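Local coordinates for protein glucanase (Clostridium thermocellum, PDB 5GXX) that probably hydrolyses internal beta-1,4-glucosidic bonds of cellulose, as a family 9 endoglucanase of the cellulosome, at residues Leu201-Thr206 with Met253-Arg258; Lys220-Thr225 with Thr260-Tyr265; Ile463-Asn468 with Leu552-Ala557; Leu481-Tyr486 with Ile530-Ile535. The protein carries 1 engineered substitution. One frame throughout, in Å; residues are numbered along the deposited sequence.

Interaction 1: Leu201-Thr206 with Met253-Arg258; sequences LLWAST and MILLAR
This is an apolar helix-to-helix contact in the catalytic domain of a family 9 glycoside hydrolase, in which Leu202, Trp203 and Thr206 meet Leu255 and Leu256. The axes of the short helical segments approach to 10.3 Å at an angle of 39°, a spacing that side chains alone bridge. No hydrogen bond crosses between the segments.

Two methyl groups meet where Leu202 CD1 lies 4.0 Å from Leu256 CD1. With CG of Leu202 opposite its backbone N (chi1 176°), the branch is thrown out toward the second helix. Trp203 starts from a bond directed away, yet the far corner of its six-membered ring returns to the contact, CZ3 lying 3.9 Å from Leu255 CD1. Thr206 touches both leucines: its CG2 is 3.9 Å from Leu255 CB, while OG1 faces Leu256 CG. That hydroxyl is satisfied within its own helix, Thr206 OG1 donating to Leu202 O at 2.7 Å from the face of the carbonyl plane opposite Thr206 N. A polar atom can therefore face an apolar neighbour here without needing a partner across the contact.

All five touching residues are buried. Trp203 NE1 bonds to Gln147, and its ring meets Trp207 and His243 edge-to-face. Helices 142-158 and 162-178 pack against helix 198-212, whereas Leu256 reaches Leu218 of helix 215-224 and Tyr265 of helix 263-276.

Interaction 2: Lys220-Thr225 with Thr260-Tyr265; sequences KAESYT and TGKEEY. Engineered in segment 220-225: Thr225 (natural residue Ile).
The backbones stay well apart, with CA atoms 10.2 Å from each other at Glu222 and Thr260 and 10.1 Å at Thr225 and Tyr265, so long side chains and a water span the gap.

Glu222 OE2 is the focus. Tyr265 OH donates to the anti lone pair of Glu222 OE2 at 2.7 Å, and Lys262 NZ makes a 2.8 Å salt bridge to Glu222 OE2 from above the carboxylate plane. The oxygen lies at the edge of the Tyr265 ring, in its plane. Lys262 arrives from the opposite direction to Glu222, with a bend at chi3 (88°) that brings NZ round to the carboxylate.

A water also donates to Tyr265 OH and to Glu264 OE2, and is 2.7 Å from Thr225 OG1; Thr225 is an engineered residue. Thr225 CG2 approaches the Tyr265 ring edge at CE1, 4.3 Å away. Helix 249-260 turns into helix 263-276 within a few residues: Gly261 has positive phi, Lys262 takes the N-cap position, and Lys262 N donates to Thr260 OG1 at 3.0 Å in an ST turn. Thr260 OG1 is also hydrogen-bonded to Leu256 O.

Tyr265 packs on Met253, Leu256 and Ala257 of helix 249-260, and Tyr224 and Ala221 lean on helix 198-212.

Interaction 3: Ile463-Asn468 with Leu552-Ala557; sequences IKALLN and LQFRIA
At 2.8 Å, the bond from Ile463 N to Phe554 O is as short as any across this strand pair, and it is nearly straight (166° at the hydrogen). Its return partner, Phe554 N to Ile463 O, measures 2.9 Å. Ala465 and Leu552 repeat the arrangement, with Ala465 N to Leu552 O at 2.8 Å and Leu552 N to Ala465 O at 2.9 Å. These two hydrogen-bonded antiparallel pairs flank the non-hydrogen-bonded pair Lys464 and Gln553, where Gln553 CA-H points at Ile463 O.

On the face carrying Ile463, Ala465, Leu552 and Phe554, the phenyl ring does the main work. A chi1 of 59° puts CG of Phe554 between its backbone N and carbonyl carbon, which lays the ring alongside Ile463. CB of Ile463 then stands over one face of the Phe554 ring, 3.9 Å from the centroid and 23° off the normal, a CH-pi contact displaced toward the rim. Ala465 CB meets the same ring obliquely at CE2.

On the other face Lys464 and Gln553 run side by side, and Lys464 CB lies 4.0 Å from Gln553 CG; the Gln553 amide bonds to Glu551.

The chemistry is thus two-sided. The apolar face is buried against strands 481-488 and 527-534, while the opposite one bears longer polar chains, partly exposed, which implies one layer of a sandwich with its hydrophobic side turned inward.

Interaction 4: Leu481-Tyr486 with Ile530-Ile535; sequences LSYNYY and IKISYI
Torsions of Tyr483 and Lys531 place the key groups: chi1 of Tyr483, at 62°, swings its ring across the partner strand, and a bend at chi3 of Lys531 (-75°), continued at chi4, curls NZ back to Ser482 and Asn484.

The tyrosine ring thereby lies over Ile532, whose CB is 3.8 Å from the centroid of the Tyr483 ring and 18° off the normal, a CH-pi contact offset toward the rim. CG1 and CG2 of Ile532 also touch the ring. Tyr483 CE2 meets the edge of the Tyr534 ring at CE2, 4.2 Å away, and one water joins the two phenols, 2.7 Å from Tyr483 OH and 2.8 Å from Tyr534 OH.

On the opposite face Lys531 NZ donates to Asn484 OD1 at 2.7 Å and to Ser482 OG at 3.0 Å. A second water accepts from both Lys531 NZ and Asn484 ND2. The other Asn484 ND2 bond, 3.1 Å to Tyr486 OH, lies in the amide plane, so the amide is held at both ends. Phe589 adds a cation-pi partner for the lysine.

Antiparallel backbone bonds join Tyr483 to Ile532, both ways, and Tyr485 to Ile530. A calcium ion lies about 8 Å from the Tyr485 side chain.

Strand 481-488 lies between 527-534 and 588-590, and Tyr483 and Tyr485 pack on strand 460-469. Such facing antiparallel sheets with an aromatic and aliphatic core are characteristic of a beta-sandwich cellulose-binding module, probably of the family 3 type found in relatives among family 9 endoglucanases.

How the interactions relate
The contacts form two clusters on opposite sides of the chain's centre. Interactions 1 and 2, with centres 8 Å apart, belong to the helical family 9 domain; their segments alternate along the chain, and they touch where Ser205 and Leu202 meet Ala221, so helices 198-212, 215-224, 249-260 and 263-276 gather in one cluster. Interactions 3 and 4 come later, centres 10 Å apart, with interaction 4 nested inside the loop closed by interaction 3. They lie in two different sheets that face each other, Ala465 meeting Tyr483 and Leu552 meeting Ile532. About 45 Å separates the nearest atoms of interactions 1 and 3, consistent with separate catalytic and cellulose-binding-type modules.

Interaction 1: Leu201-Thr206 with Met253-Arg258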
# COMPACT_ATOMS: atom_id res chain seq x y z
N LEU A 201 27.51 -36.75 -28.73
CA LEU A 201 28.44 -36.90 -29.86
C LEU A 201 28.17 -38.19 -30.63
O LEU A 201 28.24 -38.18 -31.86
CB LEU A 201 29.92 -36.82 -29.43
CG LEU A 201 30.36 -35.50 -28.81
CD1 LEU A 201 31.84 -35.67 -28.37
CD2 LEU A 201 30.21 -34.35 -29.80
N LEU A 202 27.90 -39.27 -29.91
CA LEU A 202 27.45 -40.52 -30.53
C LEU A 202 26.21 -40.35 -31.40
O LEU A 202 26.19 -40.79 -32.55
CB LEU A 202 27.12 -41.55 -29.44
CG LEU A 202 26.55 -42.89 -29.93
CD1 LEU A 202 27.51 -43.60 -30.88
CD2 LEU A 202 26.24 -43.75 -28.71
N TRP A 203 25.18 -39.74 -30.84
CA TRP A 203 23.90 -39.51 -31.50
C TRP A 203 24.09 -38.65 -32.74
O TRP A 203 23.62 -39.00 -33.82
CB TRP A 203 22.97 -38.85 -30.48
CG TRP A 203 21.58 -38.39 -30.82
CD1 TRP A 203 21.13 -37.12 -30.72
CD2 TRP A 203 20.44 -39.19 -31.19
NE1 TRP A 203 19.79 -37.05 -31.02
CE2 TRP A 203 19.34 -38.31 -31.30
CE3 TRP A 203 20.24 -40.56 -31.42
CZ2 TRP A 203 18.06 -38.75 -31.66
CZ3 TRP A 203 18.97 -40.98 -31.78
CH2 TRP A 203 17.90 -40.08 -31.89
N ALA A 204 24.83 -37.56 -32.61
CA ALA A 204 25.03 -36.67 -33.74
C ALA A 204 25.86 -37.32 -34.85
O ALA A 204 25.49 -37.24 -36.03
CB ALA A 204 25.65 -35.37 -33.27
N SER A 205 26.98 -37.95 -34.50
CA SER A 205 27.82 -38.61 -35.50
C SER A 205 27.07 -39.75 -36.21
O SER A 205 27.25 -39.94 -37.41
CB SER A 205 29.17 -39.09 -34.92
OG SER A 205 29.01 -39.99 -33.83
N THR A 206 26.22 -40.47 -35.47
CA THR A 206 25.43 -41.55 -36.06
C THR A 206 24.48 -41.00 -37.11
O THR A 206 24.41 -41.53 -38.22
CB THR A 206 24.66 -42.33 -34.96
OG1 THR A 206 25.62 -42.95 -34.09
CG2 THR A 206 23.75 -43.40 -35.56
N MET A 253 22.34 -46.63 -30.19
CA MET A 253 22.74 -48.03 -30.22
C MET A 253 21.82 -48.85 -31.13
O MET A 253 22.27 -49.72 -31.89
CB MET A 253 22.80 -48.63 -28.81
CG MET A 253 23.85 -48.00 -27.86
SD MET A 253 25.59 -48.20 -28.37
CE MET A 253 25.93 -49.82 -27.68
N ILE A 254 20.53 -48.53 -31.09
CA ILE A 254 19.55 -49.16 -31.96
C ILE A 254 19.85 -48.85 -33.43
O ILE A 254 19.84 -49.76 -34.26
CB ILE A 254 18.10 -48.80 -31.54
CG1 ILE A 254 17.75 -49.57 -30.25
CG2 ILE A 254 17.10 -49.09 -32.65
CD1 ILE A 254 16.51 -49.04 -29.57
N LEU A 255 20.13 -47.59 -33.72
CA LEU A 255 20.48 -47.18 -35.07
C LEU A 255 21.77 -47.87 -35.53
O LEU A 255 21.87 -48.26 -36.69
CB LEU A 255 20.64 -45.66 -35.17
CG LEU A 255 19.37 -44.83 -34.93
CD1 LEU A 255 19.74 -43.36 -34.80
CD2 LEU A 255 18.31 -45.06 -36.01
N LEU A 256 22.74 -48.03 -34.63
CA LEU A 256 24.01 -48.66 -34.99
C LEU A 256 23.93 -50.19 -35.13
O LEU A 256 24.73 -50.79 -35.86
CB LEU A 256 25.09 -48.31 -33.97
CG LEU A 256 25.71 -46.91 -34.05
CD1 LEU A 256 26.87 -46.86 -33.07
CD2 LEU A 256 26.24 -46.62 -35.47
N ALA A 257 22.99 -50.80 -34.42
CA ALA A 257 22.65 -52.21 -34.62
C ALA A 257 22.14 -52.41 -36.04
O ALA A 257 22.59 -53.32 -36.73
CB ALA A 257 21.60 -52.67 -33.61
N ARG A 258 21.21 -51.56 -36.46
CA ARG A 258 20.71 -51.64 -37.83
C ARG A 258 21.81 -51.35 -38.86
O ARG A 258 21.94 -52.09 -39.85
CB ARG A 258 19.46 -50.78 -38.01
CG ARG A 258 18.79 -50.89 -39.37
CD ARG A 258 17.43 -50.22 -39.36
NE ARG A 258 17.57 -48.77 -39.15
CZ ARG A 258 16.56 -47.94 -38.96
NH1 ARG A 258 15.31 -48.37 -38.94
NH2 ARG A 258 16.81 -46.64 -38.80

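Interaction 2: Lys220-Thr225 with Thr260-Tyr265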
# COMPACT_ATOMS: atom_id res chain seq x y z
N LYS A 220 33.99 -42.25 -35.89
CA LYS A 220 33.78 -41.38 -34.74
C LYS A 220 32.74 -41.98 -33.78
O LYS A 220 32.98 -42.11 -32.58
CB LYS A 220 33.33 -39.99 -35.21
CG LYS A 220 34.44 -39.12 -35.79
CD LYS A 220 35.08 -38.31 -34.67
CE LYS A 220 36.16 -37.36 -35.15
NZ LYS A 220 36.73 -36.73 -33.94
N ALA A 221 31.58 -42.33 -34.32
CA ALA A 221 30.50 -42.90 -33.51
C ALA A 221 31.00 -44.07 -32.68
O ALA A 221 30.85 -44.09 -31.45
CB ALA A 221 29.34 -43.33 -34.41
N GLU A 222 31.65 -45.02 -33.35
CA GLU A 222 32.14 -46.23 -32.68
C GLU A 222 33.22 -45.94 -31.64
O GLU A 222 33.29 -46.63 -30.63
CB GLU A 222 32.53 -47.30 -33.70
CG GLU A 222 31.35 -47.70 -34.58
CD GLU A 222 31.51 -49.04 -35.27
OE1 GLU A 222 32.18 -49.09 -36.33
OE2 GLU A 222 30.93 -50.03 -34.76
N SER A 223 33.97 -44.86 -31.85
CA SER A 223 34.99 -44.41 -30.90
C SER A 223 34.42 -43.84 -29.60
O SER A 223 35.12 -43.76 -28.59
CB SER A 223 35.90 -43.37 -31.57
OG SER A 223 35.40 -42.04 -31.44
N TYR A 224 33.16 -43.43 -29.61
CA TYR A 224 32.56 -42.83 -28.42
C TYR A 224 31.99 -43.86 -27.45
O TYR A 224 31.81 -43.55 -26.28
CB TYR A 224 31.45 -41.84 -28.78
CG TYR A 224 31.88 -40.68 -29.64
CD1 TYR A 224 32.91 -39.83 -29.25
CD2 TYR A 224 31.22 -40.40 -30.84
CE1 TYR A 224 33.29 -38.75 -30.05
CE2 TYR A 224 31.59 -39.33 -31.63
CZ TYR A 224 32.63 -38.51 -31.24
OH TYR A 224 32.99 -37.44 -32.04
N THR A 225 31.71 -45.07 -27.93
CA THR A 225 31.01 -46.04 -27.09
C THR A 225 31.73 -46.40 -25.78
O THR A 225 31.07 -46.49 -24.75
CB THR A 225 30.53 -47.31 -27.84
OG1 THR A 225 31.64 -47.99 -28.44
CG2 THR A 225 29.53 -46.94 -28.92
N THR A 260 25.40 -51.35 -38.71
CA THR A 260 26.58 -52.21 -38.81
C THR A 260 26.23 -53.69 -38.72
O THR A 260 27.01 -54.55 -39.14
CB THR A 260 27.62 -51.92 -37.70
OG1 THR A 260 27.10 -52.34 -36.43
CG2 THR A 260 27.99 -50.43 -37.66
N GLY A 261 25.05 -53.96 -38.15
CA GLY A 261 24.61 -55.31 -37.83
C GLY A 261 25.45 -55.98 -36.75
O GLY A 261 25.25 -57.16 -36.46
N LYS A 262 26.37 -55.23 -36.16
CA LYS A 262 27.26 -55.76 -35.13
C LYS A 262 26.50 -56.23 -33.90
O LYS A 262 25.51 -55.62 -33.48
CB LYS A 262 28.34 -54.75 -34.74
CG LYS A 262 29.47 -54.60 -35.76
CD LYS A 262 30.24 -53.31 -35.56
CE LYS A 262 31.38 -53.49 -34.57
NZ LYS A 262 32.37 -52.38 -34.73
N GLU A 263 26.97 -57.34 -33.33
CA GLU A 263 26.30 -58.01 -32.23
C GLU A 263 26.34 -57.20 -30.93
O GLU A 263 25.40 -57.26 -30.14
CB GLU A 263 26.88 -59.42 -32.05
CG GLU A 263 26.45 -60.16 -30.80
CD GLU A 263 24.98 -60.57 -30.79
OE1 GLU A 263 24.28 -60.39 -31.82
OE2 GLU A 263 24.54 -61.06 -29.73
N GLU A 264 27.41 -56.44 -30.72
CA GLU A 264 27.50 -55.58 -29.54
C GLU A 264 26.31 -54.62 -29.42
O GLU A 264 25.84 -54.35 -28.31
CB GLU A 264 28.83 -54.82 -29.48
CG GLU A 264 28.94 -53.69 -30.48
CD GLU A 264 30.33 -53.07 -30.49
OE1 GLU A 264 31.26 -53.72 -31.00
OE2 GLU A 264 30.48 -51.93 -30.01
N TYR A 265 25.82 -54.12 -30.55
CA TYR A 265 24.72 -53.15 -30.56
C TYR A 265 23.39 -53.88 -30.35
O TYR A 265 22.47 -53.33 -29.73
CB TYR A 265 24.70 -52.32 -31.84
CG TYR A 265 26.00 -51.57 -32.05
CD1 TYR A 265 26.44 -50.66 -31.09
CD2 TYR A 265 26.79 -51.79 -33.17
CE1 TYR A 265 27.62 -49.98 -31.24
CE2 TYR A 265 28.00 -51.11 -33.33
CZ TYR A 265 28.40 -50.21 -32.36
OH TYR A 265 29.58 -49.52 -32.47
O HOH W 1 31.41 -49.69 -30.49

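Interaction 3: Ile463-Asn468 with Leu552-Ala557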
# COMPACT_ATOMS: atom_id res chain seq x y z
N ILE A 463 -18.65 8.04 -10.85
CA ILE A 463 -18.48 6.68 -11.37
C ILE A 463 -17.08 6.17 -11.03
O ILE A 463 -16.10 6.90 -11.18
CB ILE A 463 -18.65 6.66 -12.91
CG1 ILE A 463 -20.04 7.13 -13.36
CG2 ILE A 463 -18.38 5.27 -13.48
CD1 ILE A 463 -21.19 6.35 -12.76
N LYS A 464 -17.00 4.93 -10.56
CA LYS A 464 -15.74 4.19 -10.54
C LYS A 464 -15.75 3.28 -11.76
O LYS A 464 -16.67 2.47 -11.94
CB LYS A 464 -15.58 3.40 -9.24
CG LYS A 464 -14.37 2.49 -9.21
CD LYS A 464 -14.38 1.66 -7.94
CE LYS A 464 -13.29 0.61 -7.92
NZ LYS A 464 -13.22 -0.05 -6.58
N ALA A 465 -14.73 3.42 -12.60
CA ALA A 465 -14.67 2.64 -13.84
C ALA A 465 -13.31 1.96 -14.04
O ALA A 465 -12.27 2.59 -13.90
CB ALA A 465 -15.00 3.53 -15.02
N LEU A 466 -13.36 0.67 -14.37
CA LEU A 466 -12.16 -0.11 -14.61
C LEU A 466 -12.17 -0.57 -16.06
O LEU A 466 -13.01 -1.37 -16.44
CB LEU A 466 -12.15 -1.35 -13.70
CG LEU A 466 -11.41 -1.16 -12.37
CD1 LEU A 466 -12.10 -0.15 -11.45
CD2 LEU A 466 -11.31 -2.54 -11.70
N LEU A 467 -11.25 -0.03 -16.86
CA LEU A 467 -11.11 -0.48 -18.25
C LEU A 467 -10.20 -1.71 -18.26
O LEU A 467 -9.02 -1.63 -17.89
CB LEU A 467 -10.56 0.63 -19.14
CG LEU A 467 -10.34 0.21 -20.60
CD1 LEU A 467 -11.63 -0.26 -21.28
CD2 LEU A 467 -9.69 1.33 -21.41
N ASN A 468 -10.77 -2.83 -18.68
CA ASN A 468 -10.14 -4.15 -18.60
C ASN A 468 -9.50 -4.60 -19.92
O ASN A 468 -10.09 -4.47 -20.98
CB ASN A 468 -11.19 -5.22 -18.23
CG ASN A 468 -11.51 -5.24 -16.75
OD1 ASN A 468 -11.19 -6.20 -16.05
ND2 ASN A 468 -12.22 -4.22 -16.27
N LEU A 552 -10.39 4.58 -12.89
CA LEU A 552 -10.63 6.02 -12.83
C LEU A 552 -11.92 6.26 -12.04
O LEU A 552 -12.89 5.51 -12.19
CB LEU A 552 -10.79 6.56 -14.26
CG LEU A 552 -11.00 8.07 -14.41
CD1 LEU A 552 -9.79 8.85 -13.99
CD2 LEU A 552 -11.32 8.39 -15.87
N GLN A 553 -11.93 7.30 -11.20
CA GLN A 553 -13.16 7.75 -10.56
C GLN A 553 -13.40 9.14 -11.10
O GLN A 553 -12.59 10.04 -10.92
CB GLN A 553 -13.04 7.76 -9.03
CG GLN A 553 -13.02 6.35 -8.43
CD GLN A 553 -12.52 6.31 -7.00
OE1 GLN A 553 -12.74 7.25 -6.23
NE2 GLN A 553 -11.87 5.21 -6.64
N PHE A 554 -14.52 9.31 -11.79
CA PHE A 554 -14.84 10.62 -12.34
C PHE A 554 -16.21 11.07 -11.85
O PHE A 554 -17.08 10.24 -11.57
CB PHE A 554 -14.74 10.65 -13.87
CG PHE A 554 -15.63 9.67 -14.58
CD1 PHE A 554 -16.92 10.02 -14.94
CD2 PHE A 554 -15.17 8.41 -14.93
CE1 PHE A 554 -17.74 9.14 -15.63
CE2 PHE A 554 -15.98 7.51 -15.61
CZ PHE A 554 -17.27 7.87 -15.96
N ARG A 555 -16.34 12.38 -11.71
CA ARG A 555 -17.59 12.99 -11.26
C ARG A 555 -18.08 13.96 -12.33
O ARG A 555 -17.29 14.74 -12.88
CB ARG A 555 -17.33 13.74 -9.94
CG ARG A 555 -18.56 14.39 -9.33
CD ARG A 555 -18.24 15.18 -8.06
NE ARG A 555 -17.75 14.30 -7.00
CZ ARG A 555 -17.67 14.63 -5.72
NH1 ARG A 555 -18.06 15.82 -5.30
NH2 ARG A 555 -17.21 13.74 -4.84
N ILE A 556 -19.38 13.90 -12.62
CA ILE A 556 -20.04 14.83 -13.52
C ILE A 556 -21.10 15.54 -12.67
O ILE A 556 -21.98 14.89 -12.12
CB ILE A 556 -20.65 14.08 -14.72
CG1 ILE A 556 -19.57 13.25 -15.43
CG2 ILE A 556 -21.34 15.04 -15.68
CD1 ILE A 556 -20.10 12.07 -16.24
N ALA A 557 -20.97 16.85 -12.52
CA ALA A 557 -21.72 17.57 -11.48
C ALA A 557 -22.40 18.83 -12.01
O ALA A 557 -21.77 19.64 -12.68
CB ALA A 557 -20.81 17.94 -10.31

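Interaction 4: Leu481-Tyr486 with Ile530-Ile535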
# COMPACT_ATOMS: atom_id res chain seq x y z
N LEU A 481 -6.88 2.90 -26.67
CA LEU A 481 -8.08 2.47 -25.97
C LEU A 481 -8.85 3.68 -25.46
O LEU A 481 -8.25 4.62 -24.94
CB LEU A 481 -7.74 1.58 -24.77
CG LEU A 481 -7.46 0.11 -25.10
CD1 LEU A 481 -7.09 -0.57 -23.78
CD2 LEU A 481 -8.64 -0.58 -25.77
N SER A 482 -10.17 3.62 -25.56
CA SER A 482 -11.04 4.63 -24.94
C SER A 482 -12.40 4.02 -24.61
O SER A 482 -12.77 2.94 -25.10
CB SER A 482 -11.23 5.88 -25.80
OG SER A 482 -11.96 5.60 -26.99
N TYR A 483 -13.13 4.70 -23.75
CA TYR A 483 -14.52 4.33 -23.54
C TYR A 483 -15.36 5.59 -23.35
O TYR A 483 -14.84 6.65 -22.99
CB TYR A 483 -14.69 3.34 -22.38
CG TYR A 483 -14.26 3.85 -21.01
CD1 TYR A 483 -15.13 4.63 -20.25
CD2 TYR A 483 -13.01 3.54 -20.48
CE1 TYR A 483 -14.77 5.06 -18.99
CE2 TYR A 483 -12.64 3.96 -19.21
CZ TYR A 483 -13.53 4.74 -18.48
OH TYR A 483 -13.18 5.19 -17.23
N ASN A 484 -16.66 5.45 -23.58
CA ASN A 484 -17.57 6.60 -23.49
C ASN A 484 -18.61 6.44 -22.39
O ASN A 484 -19.10 5.32 -22.14
CB ASN A 484 -18.27 6.80 -24.84
CG ASN A 484 -17.33 7.16 -25.97
OD1 ASN A 484 -16.17 7.53 -25.76
ND2 ASN A 484 -17.84 7.09 -27.20
N TYR A 485 -18.93 7.55 -21.73
CA TYR A 485 -20.01 7.61 -20.75
C TYR A 485 -21.08 8.57 -21.27
O TYR A 485 -20.84 9.77 -21.39
CB TYR A 485 -19.50 8.09 -19.37
CG TYR A 485 -20.59 8.04 -18.31
CD1 TYR A 485 -21.44 9.12 -18.10
CD2 TYR A 485 -20.76 6.89 -17.53
CE1 TYR A 485 -22.46 9.05 -17.14
CE2 TYR A 485 -21.77 6.82 -16.57
CZ TYR A 485 -22.61 7.90 -16.39
OH TYR A 485 -23.59 7.77 -15.42
N TYR A 486 -22.25 8.02 -21.60
CA TYR A 486 -23.33 8.77 -22.22
C TYR A 486 -24.42 9.20 -21.24
O TYR A 486 -24.85 8.42 -20.39
CB TYR A 486 -24.02 7.93 -23.31
CG TYR A 486 -23.13 7.47 -24.44
CD1 TYR A 486 -22.92 8.29 -25.55
CD2 TYR A 486 -22.54 6.22 -24.41
CE1 TYR A 486 -22.12 7.87 -26.61
CE2 TYR A 486 -21.75 5.79 -25.47
CZ TYR A 486 -21.54 6.62 -26.56
OH TYR A 486 -20.75 6.18 -27.60
N ILE A 530 -18.84 11.93 -22.40
CA ILE A 530 -17.41 12.14 -22.25
C ILE A 530 -16.73 10.86 -22.71
O ILE A 530 -17.29 9.76 -22.60
CB ILE A 530 -16.98 12.52 -20.81
CG1 ILE A 530 -17.37 11.45 -19.79
CG2 ILE A 530 -17.55 13.90 -20.47
CD1 ILE A 530 -16.79 11.65 -18.38
N LYS A 531 -15.55 11.05 -23.29
CA LYS A 531 -14.70 9.94 -23.66
C LYS A 531 -13.51 9.97 -22.71
O LYS A 531 -12.90 11.02 -22.52
CB LYS A 531 -14.19 10.10 -25.10
CG LYS A 531 -13.20 9.00 -25.49
CD LYS A 531 -12.76 9.13 -26.94
CE LYS A 531 -13.84 8.67 -27.92
NZ LYS A 531 -14.30 7.27 -27.66
N ILE A 532 -13.19 8.80 -22.17
CA ILE A 532 -12.01 8.57 -21.34
C ILE A 532 -11.01 7.84 -22.23
O ILE A 532 -11.32 6.74 -22.71
CB ILE A 532 -12.36 7.70 -20.10
CG1 ILE A 532 -13.29 8.40 -19.09
CG2 ILE A 532 -11.11 7.28 -19.36
CD1 ILE A 532 -14.67 8.79 -19.60
N SER A 533 -9.85 8.44 -22.50
CA SER A 533 -8.84 7.87 -23.39
C SER A 533 -7.54 7.56 -22.65
O SER A 533 -7.02 8.42 -21.93
CB SER A 533 -8.51 8.85 -24.53
OG SER A 533 -9.66 9.09 -25.33
N TYR A 534 -6.99 6.36 -22.84
CA TYR A 534 -5.68 6.02 -22.29
C TYR A 534 -4.70 6.13 -23.43
O TYR A 534 -4.83 5.44 -24.44
CB TYR A 534 -5.66 4.62 -21.67
CG TYR A 534 -6.42 4.64 -20.37
CD1 TYR A 534 -5.78 5.03 -19.19
CD2 TYR A 534 -7.77 4.34 -20.33
CE1 TYR A 534 -6.48 5.08 -17.99
CE2 TYR A 534 -8.49 4.39 -19.13
CZ TYR A 534 -7.83 4.77 -17.97
OH TYR A 534 -8.53 4.80 -16.78
N ILE A 535 -3.75 7.05 -23.26
CA ILE A 535 -2.88 7.44 -24.36
C ILE A 535 -1.94 6.29 -24.72
O ILE A 535 -1.70 6.03 -25.90
CB ILE A 535 -2.07 8.70 -23.99
CG1 ILE A 535 -2.98 9.93 -23.78
CG2 ILE A 535 -0.97 8.96 -25.01
CD1 ILE A 535 -3.98 10.23 -24.88
O HOH W 2 -11.05 3.72 -16.36
O HOH W 3 -16.34 7.71 -29.62